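Local coordinates for protein AlkD2 (Streptococcus mutans, PDB 6M9M) that is of unknown function, binds inosine-5'-monophosphate, and belongs to the HEAT-like repeat family of DNA glycosylases, at residues E22-A27 against A58-G63; V54-V59 against W85-V90; E78-N83 against S117-T122; A94-C99 against E128-W133. One frame throughout, in Å; residues are numbered along the deposited sequence.

Interaction 1 of 4, residues E22-A27 against A58-G63; sequences EEEQRA and AVFLFG
Glu24 lays its side chain across the ring of Phe60, and the whole aliphatic part of the glutamate takes part. CA already sits over one face, 3.6 Å from Phe60 CD2. CB comes next, over the face and 3.7 Å from the ring centroid, which makes it a CH-pi contact. CG is anti to the backbone N (chi1 -175°), which puts it over the ring, 3.8 Å from Phe60 CE1, and the extended chain beyond it carries CD to the rim. There the carboxylate begins: CD and OE2 both lie 4.1 Å from Phe60 CE1, with the carboxylate plane turned 23° from that of the ring. One turn further along helix 21-32, Ala27 CB meets Phe60 CB at 3.6 Å. Leu61 CD2 lies 3.4 Å from Ala27 O and also touches Ala27 CB. The small alanine fits a close approach of helices 21-32 and 52-65, whose local axes come within 8.6 Å at -47°. Phe60 also touches Val90 of helix 85-102. No hydrogen bond spans the two segments, so the contact rests on dispersion and CH-pi contacts: the glutamate methylenes supply the apolar surface and the charged end stays at the rim.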
# COMPACT_ATOMS: atom_id res chain seq x y z
N GLU A 22 10.62 -3.43 -13.78
CA GLU A 22 10.61 -4.55 -14.72
C GLU A 22 9.48 -5.52 -14.40
O GLU A 22 8.75 -5.97 -15.30
CB GLU A 22 11.95 -5.28 -14.71
CG GLU A 22 13.13 -4.44 -15.11
CD GLU A 22 14.40 -5.25 -15.25
OE1 GLU A 22 14.30 -6.41 -15.71
OE2 GLU A 22 15.47 -4.74 -14.90
N GLU A 23 9.30 -5.85 -13.13
CA GLU A 23 8.22 -6.74 -12.73
C GLU A 23 6.86 -6.10 -13.01
O GLU A 23 5.94 -6.76 -13.50
CB GLU A 23 8.36 -7.11 -11.26
CG GLU A 23 9.61 -7.93 -10.94
CD GLU A 23 10.78 -7.10 -10.41
OE1 GLU A 23 10.83 -5.89 -10.68
OE2 GLU A 23 11.66 -7.68 -9.73
N GLU A 24 6.73 -4.81 -12.70
CA GLU A 24 5.49 -4.10 -12.94
C GLU A 24 5.11 -4.11 -14.41
O GLU A 24 3.97 -4.39 -14.77
CB GLU A 24 5.64 -2.66 -12.44
CG GLU A 24 4.37 -1.85 -12.54
CD GLU A 24 4.56 -0.41 -12.14
OE1 GLU A 24 5.69 0.11 -12.30
OE2 GLU A 24 3.57 0.21 -11.69
N GLN A 25 6.07 -3.78 -15.29
CA GLN A 25 5.73 -3.71 -16.71
C GLN A 25 5.36 -5.08 -17.26
O GLN A 25 4.44 -5.19 -18.08
CB GLN A 25 6.88 -3.08 -17.50
CG GLN A 25 6.55 -2.88 -18.97
CD GLN A 25 5.26 -2.09 -19.19
OE1 GLN A 25 5.15 -0.93 -18.78
NE2 GLN A 25 4.27 -2.72 -19.82
N ARG A 26 6.05 -6.14 -16.83
CA ARG A 26 5.67 -7.48 -17.29
C ARG A 26 4.26 -7.84 -16.82
O ARG A 26 3.46 -8.37 -17.60
CB ARG A 26 6.68 -8.50 -16.78
CG ARG A 26 6.61 -9.85 -17.48
CD ARG A 26 7.25 -9.83 -18.89
NE ARG A 26 7.46 -11.19 -19.34
CZ ARG A 26 8.57 -11.89 -19.13
NH1 ARG A 26 9.61 -11.35 -18.50
NH2 ARG A 26 8.65 -13.14 -19.58
N ALA A 27 3.94 -7.55 -15.56
CA ALA A 27 2.60 -7.81 -15.06
C ALA A 27 1.55 -7.03 -15.85
O ALA A 27 0.49 -7.58 -16.20
CB ALA A 27 2.52 -7.47 -13.58
N ALA A 58 3.61 -11.13 -9.19
CA ALA A 58 2.29 -11.67 -8.86
C ALA A 58 1.44 -10.65 -8.12
O ALA A 58 0.22 -10.58 -8.34
CB ALA A 58 2.44 -12.93 -8.02
N VAL A 59 2.05 -9.90 -7.20
CA VAL A 59 1.30 -8.91 -6.44
C VAL A 59 0.87 -7.74 -7.32
O VAL A 59 -0.23 -7.20 -7.14
CB VAL A 59 2.07 -8.49 -5.17
CG1 VAL A 59 1.31 -7.43 -4.40
CG2 VAL A 59 2.31 -9.73 -4.29
N PHE A 60 1.70 -7.34 -8.28
CA PHE A 60 1.22 -6.37 -9.27
C PHE A 60 -0.01 -6.92 -10.00
O PHE A 60 -0.99 -6.20 -10.22
CB PHE A 60 2.31 -5.96 -10.27
CG PHE A 60 3.32 -4.97 -9.73
CD1 PHE A 60 2.92 -3.70 -9.35
CD2 PHE A 60 4.66 -5.29 -9.64
CE1 PHE A 60 3.84 -2.78 -8.86
CE2 PHE A 60 5.59 -4.37 -9.17
CZ PHE A 60 5.17 -3.11 -8.78
N LEU A 61 0.03 -8.19 -10.41
CA LEU A 61 -1.15 -8.80 -11.03
C LEU A 61 -2.37 -8.75 -10.11
O LEU A 61 -3.47 -8.41 -10.54
CB LEU A 61 -0.88 -10.23 -11.46
CG LEU A 61 0.01 -10.48 -12.68
CD1 LEU A 61 0.11 -12.00 -12.89
CD2 LEU A 61 -0.54 -9.80 -13.91
N PHE A 62 -2.19 -9.10 -8.83
CA PHE A 62 -3.30 -9.03 -7.90
C PHE A 62 -3.91 -7.63 -7.89
O PHE A 62 -5.13 -7.46 -7.90
CB PHE A 62 -2.88 -9.40 -6.47
CG PHE A 62 -2.52 -10.86 -6.25
CD1 PHE A 62 -3.17 -11.91 -6.91
CD2 PHE A 62 -1.54 -11.19 -5.32
CE1 PHE A 62 -2.82 -13.24 -6.64
CE2 PHE A 62 -1.19 -12.49 -5.07
CZ PHE A 62 -1.82 -13.53 -5.72
N GLY A 63 -3.05 -6.59 -7.86
CA GLY A 63 -3.56 -5.23 -7.93
C GLY A 63 -4.43 -4.98 -9.14
O GLY A 63 -5.52 -4.39 -9.04

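Interaction 2 of 4, residues V54-V59 against W85-V90. With IMP (inosinic acid), chain B.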
# COMPACT_ATOMS: atom_id res chain seq x y z
N VAL A 54 9.49 -12.74 -8.49
CA VAL A 54 8.30 -13.29 -9.14
C VAL A 54 7.07 -13.07 -8.27
O VAL A 54 5.98 -12.80 -8.79
CB VAL A 54 8.54 -14.77 -9.51
CG1 VAL A 54 7.28 -15.41 -10.07
CG2 VAL A 54 9.66 -14.88 -10.53
N ARG A 55 7.22 -13.13 -6.94
CA ARG A 55 6.11 -12.75 -6.08
C ARG A 55 5.75 -11.28 -6.25
O ARG A 55 4.57 -10.93 -6.19
CB ARG A 55 6.40 -13.09 -4.62
CG ARG A 55 6.68 -14.57 -4.39
CD ARG A 55 6.38 -14.98 -2.97
NE ARG A 55 7.12 -14.24 -1.95
CZ ARG A 55 8.38 -14.51 -1.60
NH1 ARG A 55 9.06 -15.48 -2.20
NH2 ARG A 55 8.96 -13.81 -0.64
N MET A 56 6.74 -10.41 -6.46
CA MET A 56 6.45 -9.01 -6.76
C MET A 56 5.58 -8.89 -8.00
O MET A 56 4.56 -8.19 -7.99
CB MET A 56 7.75 -8.22 -6.94
CG MET A 56 8.56 -7.99 -5.67
SD MET A 56 10.21 -7.32 -5.96
CE MET A 56 9.83 -5.87 -6.92
N TYR A 57 5.98 -9.56 -9.08
CA TYR A 57 5.17 -9.63 -10.30
C TYR A 57 3.75 -10.08 -10.00
O TYR A 57 2.77 -9.48 -10.47
CB TYR A 57 5.88 -10.58 -11.28
CG TYR A 57 5.04 -11.11 -12.41
CD1 TYR A 57 4.31 -12.27 -12.25
CD2 TYR A 57 4.97 -10.45 -13.63
CE1 TYR A 57 3.54 -12.77 -13.27
CE2 TYR A 57 4.20 -10.95 -14.67
CZ TYR A 57 3.47 -12.11 -14.47
OH TYR A 57 2.69 -12.66 -15.46
N ALA A 58 3.61 -11.13 -9.19
CA ALA A 58 2.29 -11.67 -8.86
C ALA A 58 1.44 -10.65 -8.12
O ALA A 58 0.22 -10.58 -8.34
CB ALA A 58 2.44 -12.93 -8.02
N VAL A 59 2.05 -9.90 -7.20
CA VAL A 59 1.30 -8.91 -6.44
C VAL A 59 0.87 -7.74 -7.32
O VAL A 59 -0.23 -7.20 -7.14
CB VAL A 59 2.07 -8.49 -5.17
CG1 VAL A 59 1.31 -7.43 -4.40
CG2 VAL A 59 2.31 -9.73 -4.29
N TRP A 85 10.55 -7.56 2.33
CA TRP A 85 10.12 -6.17 2.41
C TRP A 85 9.85 -5.58 1.03
O TRP A 85 9.05 -4.65 0.92
CB TRP A 85 11.11 -5.33 3.22
CG TRP A 85 12.44 -5.09 2.58
CD1 TRP A 85 13.60 -5.78 2.80
CD2 TRP A 85 12.76 -4.06 1.63
NE1 TRP A 85 14.61 -5.25 2.04
CE2 TRP A 85 14.13 -4.20 1.32
CE3 TRP A 85 12.03 -3.03 1.02
CZ2 TRP A 85 14.78 -3.35 0.42
CZ3 TRP A 85 12.68 -2.20 0.12
CH2 TRP A 85 14.04 -2.37 -0.17
N ARG A 86 10.52 -6.07 -0.02
CA ARG A 86 10.25 -5.56 -1.37
C ARG A 86 8.87 -6.00 -1.85
O ARG A 86 8.17 -5.24 -2.52
CB ARG A 86 11.35 -5.99 -2.33
CG ARG A 86 12.67 -5.29 -2.01
CD ARG A 86 13.81 -5.79 -2.89
NE ARG A 86 15.08 -5.10 -2.59
CZ ARG A 86 15.40 -3.89 -3.03
NH1 ARG A 86 14.58 -3.22 -3.83
NH2 ARG A 86 16.55 -3.35 -2.67
N VAL A 87 8.46 -7.22 -1.50
CA VAL A 87 7.09 -7.65 -1.79
C VAL A 87 6.10 -6.78 -1.03
O VAL A 87 5.05 -6.39 -1.56
CB VAL A 87 6.89 -9.15 -1.49
CG1 VAL A 87 5.44 -9.54 -1.73
CG2 VAL A 87 7.83 -10.01 -2.33
N GLN A 88 6.41 -6.45 0.23
CA GLN A 88 5.53 -5.55 0.99
C GLN A 88 5.38 -4.19 0.31
O GLN A 88 4.29 -3.62 0.30
CB GLN A 88 6.02 -5.38 2.43
CG GLN A 88 5.94 -6.64 3.26
CD GLN A 88 4.53 -7.03 3.64
OE1 GLN A 88 3.60 -6.23 3.57
NE2 GLN A 88 4.37 -8.27 4.08
N GLU A 89 6.46 -3.66 -0.27
CA GLU A 89 6.32 -2.40 -0.99
C GLU A 89 5.38 -2.55 -2.19
O GLU A 89 4.59 -1.66 -2.47
CB GLU A 89 7.67 -1.89 -1.46
CG GLU A 89 8.61 -1.48 -0.34
CD GLU A 89 8.11 -0.30 0.52
OE1 GLU A 89 7.18 0.44 0.11
OE2 GLU A 89 8.62 -0.13 1.63
N VAL A 90 5.44 -3.69 -2.88
CA VAL A 90 4.52 -3.91 -4.00
C VAL A 90 3.09 -4.04 -3.50
O VAL A 90 2.16 -3.58 -4.16
CB VAL A 90 4.97 -5.09 -4.87
CG1 VAL A 90 3.98 -5.31 -6.01
CG2 VAL A 90 6.34 -4.79 -5.45
P IMP B . 16.04 0.26 -4.18
O1P IMP B . 16.68 1.13 -5.24
O2P IMP B . 17.10 -0.57 -3.48
O3P IMP B . 14.99 -0.72 -4.88
O5' IMP B . 15.34 1.22 -3.14
C5' IMP B . 14.59 0.71 -2.05
C4' IMP B . 14.90 1.51 -0.81
O4' IMP B . 14.08 1.21 0.17
C3' IMP B . 16.41 1.14 -0.27
O3' IMP B . 17.09 2.38 0.21
C2' IMP B . 16.25 0.35 0.69
O2' IMP B . 17.44 0.43 1.61
C1' IMP B . 14.95 0.91 1.39
N9 IMP B . 14.27 0.14 2.22
C8 IMP B . 13.00 0.21 2.69
N7 IMP B . 12.82 -0.81 3.56
C5 IMP B . 13.98 -1.50 3.66
C6 IMP B . 14.31 -2.63 4.42
O6 IMP B . 13.29 -3.21 5.27
N1 IMP B . 15.53 -3.15 4.34
C2 IMP B . 16.47 -2.57 3.52
N3 IMP B . 16.14 -1.46 2.78
C4 IMP B . 14.90 -0.92 2.84
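Met56 pushes its side chain into the hollow between Val87 and Val90, one turn apart on helix 85-102. Its CG lies 4.0 Å from Val87 CG2 and 3.9 Å from Val90 CG2. The Met56 side chain crosses that of Val90 at about a right angle; SD goes on to Arg86 CB and CE folds back on Val90. In return Val90 is a bump for helix 52-65: CG1 drops between Met56 O, at 3.5 Å, and Val59 CG1. Val59 CG2 meets Val87 CG1 at 4.0 Å. The local axes are only 13° from parallel and 9.0 Å apart. Arg55 adds CB to Val87, while its guanidinium goes to Asp82. Arg86 touches Met56 with its root alone. Beyond that its chain is extended from CG to NE; Trp85 CH2 sits over the centre of one guanidinium face, the two planes inclined to each other, and the IMP phosphate is met edge-on: NH1 to O3P 2.7 Å (169°), NH2 to O2P 2.9 Å (173°). Arg86 CG lies over one indole face and the purine over the opposite one, C5 3.4 Å above its centre. His18 ND1 and Gly19 N are also hydrogen-bonded to IMP. The apolar packing lies directly beside the helix start carrying Trp85 and Arg86, whose nearly straight paired bonds would suit an anionic phosphate.

Interaction 3 of 4, residues E78-N83 against S117-T122; sequences EVSKDN and SSNLHT
The His121 ring and the Asn119 amide both face Ser80, whose O comes up obliquely to the ring, 3.2 Å from His121 CB. Leu120 CD1 lies over the centre of one imidazole face, 3.6 Å above the plane, and at the edge ND1 gives a hydrogen bond to Asn119 OD1 (3.0 Å) that stays near the ring plane and lies in the carbonyl plane, on a lone pair. The amide is gripped twice through OD1: besides the ring N-H it accepts from the backbone His121 N at 2.8 Å, that donor tilted 33° from the carbonyl plane. Anti to the backbone N (chi1 -171°), Asn119 CG comes near Ser80, and the amide is turned about chi2 so that ND2 faces it, making a weak hydrogen bond to Ser80 O, 3.4 Å long and bent to 131°. Ser80 CB packs 3.4 Å from Thr122 OG1. The hydroxyls of Ser80 and Thr122 both bond to Arg76 O, one turn back on helix 69-79, while Ser80 O has a further donor in Gln88 NE2. Of the Lys81 side chain, CG comes nearest to the amide; its NZ forms a salt bridge with Glu78 OE1. Here a type I turn from Val79 to Asp82, at the C-terminal end of helix 69-79, docks against the start of helix 120-129. Asn119 is the N-cap of that helix, preceded by an ST turn at Ser117, as fits the short inter-helix turns of a HEAT-like stack.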
# COMPACT_ATOMS: atom_id res chain seq x y z
N GLU A 78 -3.21 -12.54 3.09
CA GLU A 78 -2.15 -13.49 2.80
C GLU A 78 -0.88 -12.83 2.28
O GLU A 78 0.20 -13.12 2.80
CB GLU A 78 -2.61 -14.59 1.84
CG GLU A 78 -3.91 -15.26 2.25
CD GLU A 78 -3.88 -15.94 3.61
OE1 GLU A 78 -2.78 -16.20 4.15
OE2 GLU A 78 -4.97 -16.23 4.12
N VAL A 79 -0.96 -11.93 1.29
CA VAL A 79 0.24 -11.25 0.83
C VAL A 79 0.86 -10.46 1.99
O VAL A 79 2.09 -10.30 2.07
CB VAL A 79 -0.06 -10.37 -0.40
CG1 VAL A 79 1.20 -9.63 -0.81
CG2 VAL A 79 -0.59 -11.22 -1.54
N SER A 80 0.02 -9.93 2.88
CA SER A 80 0.49 -9.19 4.03
C SER A 80 1.37 -10.01 4.97
O SER A 80 2.07 -9.40 5.78
CB SER A 80 -0.71 -8.65 4.79
OG SER A 80 -1.56 -9.72 5.16
N LYS A 81 1.40 -11.34 4.84
CA LYS A 81 2.30 -12.19 5.62
C LYS A 81 3.69 -12.33 5.00
O LYS A 81 4.57 -12.95 5.61
CB LYS A 81 1.70 -13.59 5.80
CG LYS A 81 0.39 -13.62 6.55
CD LYS A 81 -0.26 -15.02 6.42
CE LYS A 81 -1.53 -15.12 7.21
NZ LYS A 81 -2.23 -16.39 6.94
N ASP A 82 3.93 -11.77 3.82
CA ASP A 82 5.19 -12.02 3.13
C ASP A 82 6.36 -11.51 3.95
O ASP A 82 6.32 -10.38 4.46
CB ASP A 82 5.15 -11.33 1.76
CG ASP A 82 6.08 -11.98 0.76
OD1 ASP A 82 7.31 -11.86 0.94
OD2 ASP A 82 5.57 -12.63 -0.18
N ASN A 83 7.40 -12.33 4.07
CA ASN A 83 8.58 -11.96 4.85
C ASN A 83 9.58 -11.12 4.08
O ASN A 83 10.63 -10.78 4.63
CB ASN A 83 9.25 -13.18 5.49
CG ASN A 83 9.91 -14.09 4.48
OD1 ASN A 83 10.15 -13.71 3.35
ND2 ASN A 83 10.26 -15.30 4.93
N SER A 117 -7.08 -3.37 10.24
CA SER A 117 -6.77 -4.78 10.19
C SER A 117 -5.80 -5.20 11.29
O SER A 117 -5.01 -4.41 11.80
CB SER A 117 -6.11 -5.14 8.86
OG SER A 117 -5.44 -6.38 8.97
N SER A 118 -5.84 -6.50 11.62
CA SER A 118 -4.99 -7.05 12.66
C SER A 118 -3.52 -7.12 12.25
O SER A 118 -2.65 -7.06 13.11
CB SER A 118 -5.49 -8.46 13.05
OG SER A 118 -5.49 -9.35 11.92
N ASN A 119 -3.23 -7.28 10.96
CA ASN A 119 -1.85 -7.45 10.50
C ASN A 119 -1.26 -6.07 10.26
O ASN A 119 -1.79 -5.29 9.46
CB ASN A 119 -1.82 -8.32 9.24
CG ASN A 119 -0.40 -8.71 8.82
OD1 ASN A 119 0.58 -7.99 9.02
ND2 ASN A 119 -0.31 -9.86 8.19
N LEU A 120 -0.17 -5.77 10.96
CA LEU A 120 0.49 -4.49 10.79
C LEU A 120 0.88 -4.23 9.34
O LEU A 120 0.92 -3.07 8.91
CB LEU A 120 1.71 -4.41 11.72
CG LEU A 120 2.90 -5.33 11.39
CD1 LEU A 120 3.88 -4.68 10.42
CD2 LEU A 120 3.63 -5.75 12.65
N HIS A 121 1.15 -5.28 8.56
CA HIS A 121 1.50 -5.07 7.16
C HIS A 121 0.31 -4.63 6.33
O HIS A 121 0.47 -3.90 5.35
CB HIS A 121 2.11 -6.34 6.57
CG HIS A 121 3.41 -6.73 7.20
ND1 HIS A 121 3.49 -7.67 8.20
CD2 HIS A 121 4.67 -6.27 7.01
CE1 HIS A 121 4.75 -7.79 8.59
NE2 HIS A 121 5.48 -6.95 7.88
N THR A 122 -0.89 -5.07 6.70
CA THR A 122 -2.10 -4.59 6.03
C THR A 122 -2.30 -3.11 6.31
O THR A 122 -2.58 -2.32 5.40
CB THR A 122 -3.31 -5.40 6.51
OG1 THR A 122 -3.07 -6.81 6.33
CG2 THR A 122 -4.59 -4.99 5.78

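Interaction 4 of 4, residues A94-C99 against E128-W133; sequences AFDEFC and EGLRIW
This contact joins two helices of the HEAT-like alpha-helical stack: Phe95, Asp96 and Cys99 of helix 85-102 receive Gly129 and Leu130, near the end of helix 120-129. The Leu130 side chain is modelled in two conformers, and its contacts are those of one of them. In that copy CD1 is the touching branch. It comes to the edge of the Phe95 ring, near the ring plane, 3.7 Å from CD2 and 3.8 Å from CE2, and it makes a longer approach of 4.3 Å to Cys99 SG. Phe95 CG is anti to the backbone N (chi1 -177°), which sets it on the side of the methyl.

Asp96 handles the backbone. Its CA is 5.3 Å from Gly129 CA, and with no side chain on Gly129 to intervene, Asp96 CB and CG both lie 3.3 Å from Gly129 O. That oxygen is nearest these two carbons, its distance to each of Asp96 OD1 and OD2 being 3.7 Å. No hydrogen bond crosses between the segments. The carboxylate finds its partners elsewhere: OD1 takes a hydrogen bond from Tyr104 OH and OD2 forms a salt bridge with Arg136. Within 128-133, Arg131 NH1 returns to Glu128 OE1 in a salt bridge of 3.2 Å.

Helix 108-115, which links the two helices in sequence, packs beside the joint, Ile110 and Trp114 against Phe95 and Ile111 against both Cys99 and Leu130. Helix 159-175 touches Arg131 and Ile132, with Asp171 pairing Arg131, and helix 143-151 receives Trp133.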
# COMPACT_ATOMS: atom_id res chain seq x y z
N ALA A 94 -0.13 -2.23 -5.00
CA ALA A 94 -1.31 -2.95 -5.47
C ALA A 94 -2.57 -2.48 -4.76
O ALA A 94 -3.64 -2.44 -5.37
CB ALA A 94 -1.10 -4.45 -5.28
N PHE A 95 -2.47 -2.12 -3.49
CA PHE A 95 -3.62 -1.56 -2.80
C PHE A 95 -4.00 -0.21 -3.40
O PHE A 95 -5.19 0.07 -3.62
CB PHE A 95 -3.36 -1.44 -1.29
CG PHE A 95 -4.56 -0.95 -0.56
CD1 PHE A 95 -5.66 -1.77 -0.42
CD2 PHE A 95 -4.64 0.35 -0.10
CE1 PHE A 95 -6.82 -1.33 0.17
CE2 PHE A 95 -5.82 0.80 0.50
CZ PHE A 95 -6.90 -0.04 0.63
N ASP A 96 -3.02 0.64 -3.69
CA ASP A 96 -3.32 1.91 -4.36
C ASP A 96 -3.98 1.66 -5.70
O ASP A 96 -4.88 2.40 -6.10
CB ASP A 96 -2.03 2.72 -4.51
CG ASP A 96 -2.28 4.14 -4.95
OD1 ASP A 96 -3.22 4.77 -4.44
OD2 ASP A 96 -1.48 4.63 -5.78
N GLU A 97 -3.54 0.62 -6.42
CA GLU A 97 -4.13 0.27 -7.71
C GLU A 97 -5.61 -0.08 -7.55
O GLU A 97 -6.45 0.34 -8.35
CB GLU A 97 -3.36 -0.89 -8.34
CG GLU A 97 -3.87 -1.35 -9.68
CD GLU A 97 -3.69 -0.35 -10.79
OE1 GLU A 97 -2.73 0.44 -10.69
OE2 GLU A 97 -4.49 -0.38 -11.75
N PHE A 98 -5.94 -0.89 -6.55
CA PHE A 98 -7.34 -1.19 -6.27
C PHE A 98 -8.14 0.11 -6.09
O PHE A 98 -9.22 0.29 -6.68
CB PHE A 98 -7.50 -2.04 -5.00
CG PHE A 98 -8.92 -2.09 -4.54
CD1 PHE A 98 -9.85 -2.84 -5.22
CD2 PHE A 98 -9.36 -1.33 -3.46
CE1 PHE A 98 -11.18 -2.85 -4.86
CE2 PHE A 98 -10.69 -1.33 -3.10
CZ PHE A 98 -11.59 -2.10 -3.80
N CYS A 99 -7.62 1.02 -5.25
CA CYS A 99 -8.36 2.24 -4.93
C CYS A 99 -8.51 3.12 -6.16
O CYS A 99 -9.57 3.72 -6.37
CB CYS A 99 -7.66 3.00 -3.81
SG CYS A 99 -7.64 2.18 -2.21
N GLU A 128 0.91 3.64 3.54
CA GLU A 128 2.02 3.95 2.64
C GLU A 128 1.57 4.01 1.19
O GLU A 128 2.02 4.87 0.43
CB GLU A 128 3.12 2.90 2.79
CG GLU A 128 4.39 3.20 2.03
CD GLU A 128 5.24 4.31 2.63
OE1 GLU A 128 4.99 4.73 3.79
OE2 GLU A 128 6.18 4.74 1.93
N GLY A 129 0.71 3.09 0.78
CA GLY A 129 0.36 2.98 -0.63
C GLY A 129 -0.35 4.19 -1.18
O GLY A 129 -0.21 4.51 -2.36
N LEU A 130 -1.11 4.90 -0.34
CA LEU A 130 -1.83 6.08 -0.78
C LEU A 130 -0.99 7.36 -0.72
O LEU A 130 -1.46 8.42 -1.16
CB LEU A 130 -3.13 6.25 0.00
CG LEU A 130 -4.34 5.49 -0.57
CD1 LEU A 130 -4.12 3.99 -0.55
CD2 LEU A 130 -5.60 5.90 0.18
N ARG A 131 0.24 7.31 -0.19
CA ARG A 131 1.06 8.53 -0.16
C ARG A 131 1.39 8.96 -1.59
O ARG A 131 1.69 8.12 -2.45
CB ARG A 131 2.36 8.24 0.59
CG ARG A 131 2.19 7.99 2.09
CD ARG A 131 3.52 7.66 2.76
NE ARG A 131 4.40 8.81 2.68
CZ ARG A 131 5.70 8.78 2.95
NH1 ARG A 131 6.26 7.64 3.32
NH2 ARG A 131 6.41 9.89 2.84
N ILE A 132 1.33 10.26 -1.87
CA ILE A 132 0.85 11.34 -1.01
C ILE A 132 -0.67 11.36 -1.06
O ILE A 132 -1.26 11.47 -2.14
CB ILE A 132 1.45 12.68 -1.49
CG1 ILE A 132 2.97 12.63 -1.36
CG2 ILE A 132 0.82 13.83 -0.74
CD1 ILE A 132 3.72 13.79 -2.03
N TRP A 133 -1.34 11.23 0.09
CA TRP A 133 -2.77 10.96 0.07
C TRP A 133 -3.53 12.10 -0.62
O TRP A 133 -4.46 11.85 -1.38
CB TRP A 133 -3.33 10.79 1.48
CG TRP A 133 -3.12 9.48 2.17
CD1 TRP A 133 -1.93 8.84 2.42
CD2 TRP A 133 -4.14 8.68 2.77
NE1 TRP A 133 -2.15 7.68 3.14
CE2 TRP A 133 -3.51 7.56 3.35
CE3 TRP A 133 -5.53 8.79 2.87
CZ2 TRP A 133 -4.22 6.58 4.03
CZ3 TRP A 133 -6.23 7.82 3.54
CH2 TRP A 133 -5.57 6.72 4.11

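Overall arrangement
Taken in order, the contacts step along the superhelix from helix 21-32 through 52-65 and 85-102 to 120-129, with helix 69-79 as the partner of 120-129 in interaction 3. Interactions 1 and 2 share helix 52-65, their centres 8 Å apart, and Phe60 CE2 touches Val90 CG1 at 3.7 Å. Interaction 2 carries Trp85 and Arg86 of the IMP pocket. Interaction 3 joins it through the salt bridge from Arg55 NE to Asp82 OD2 (2.9 Å), the His121 side chain about 9 Å from IMP. Interaction 4 uses the later part of helix 85-102, with Gly129 about 13 Å from IMP; Ala94 CB meets Val59 O at 3.4 Å. Interactions 3 and 4 share helix 120-129 without touching.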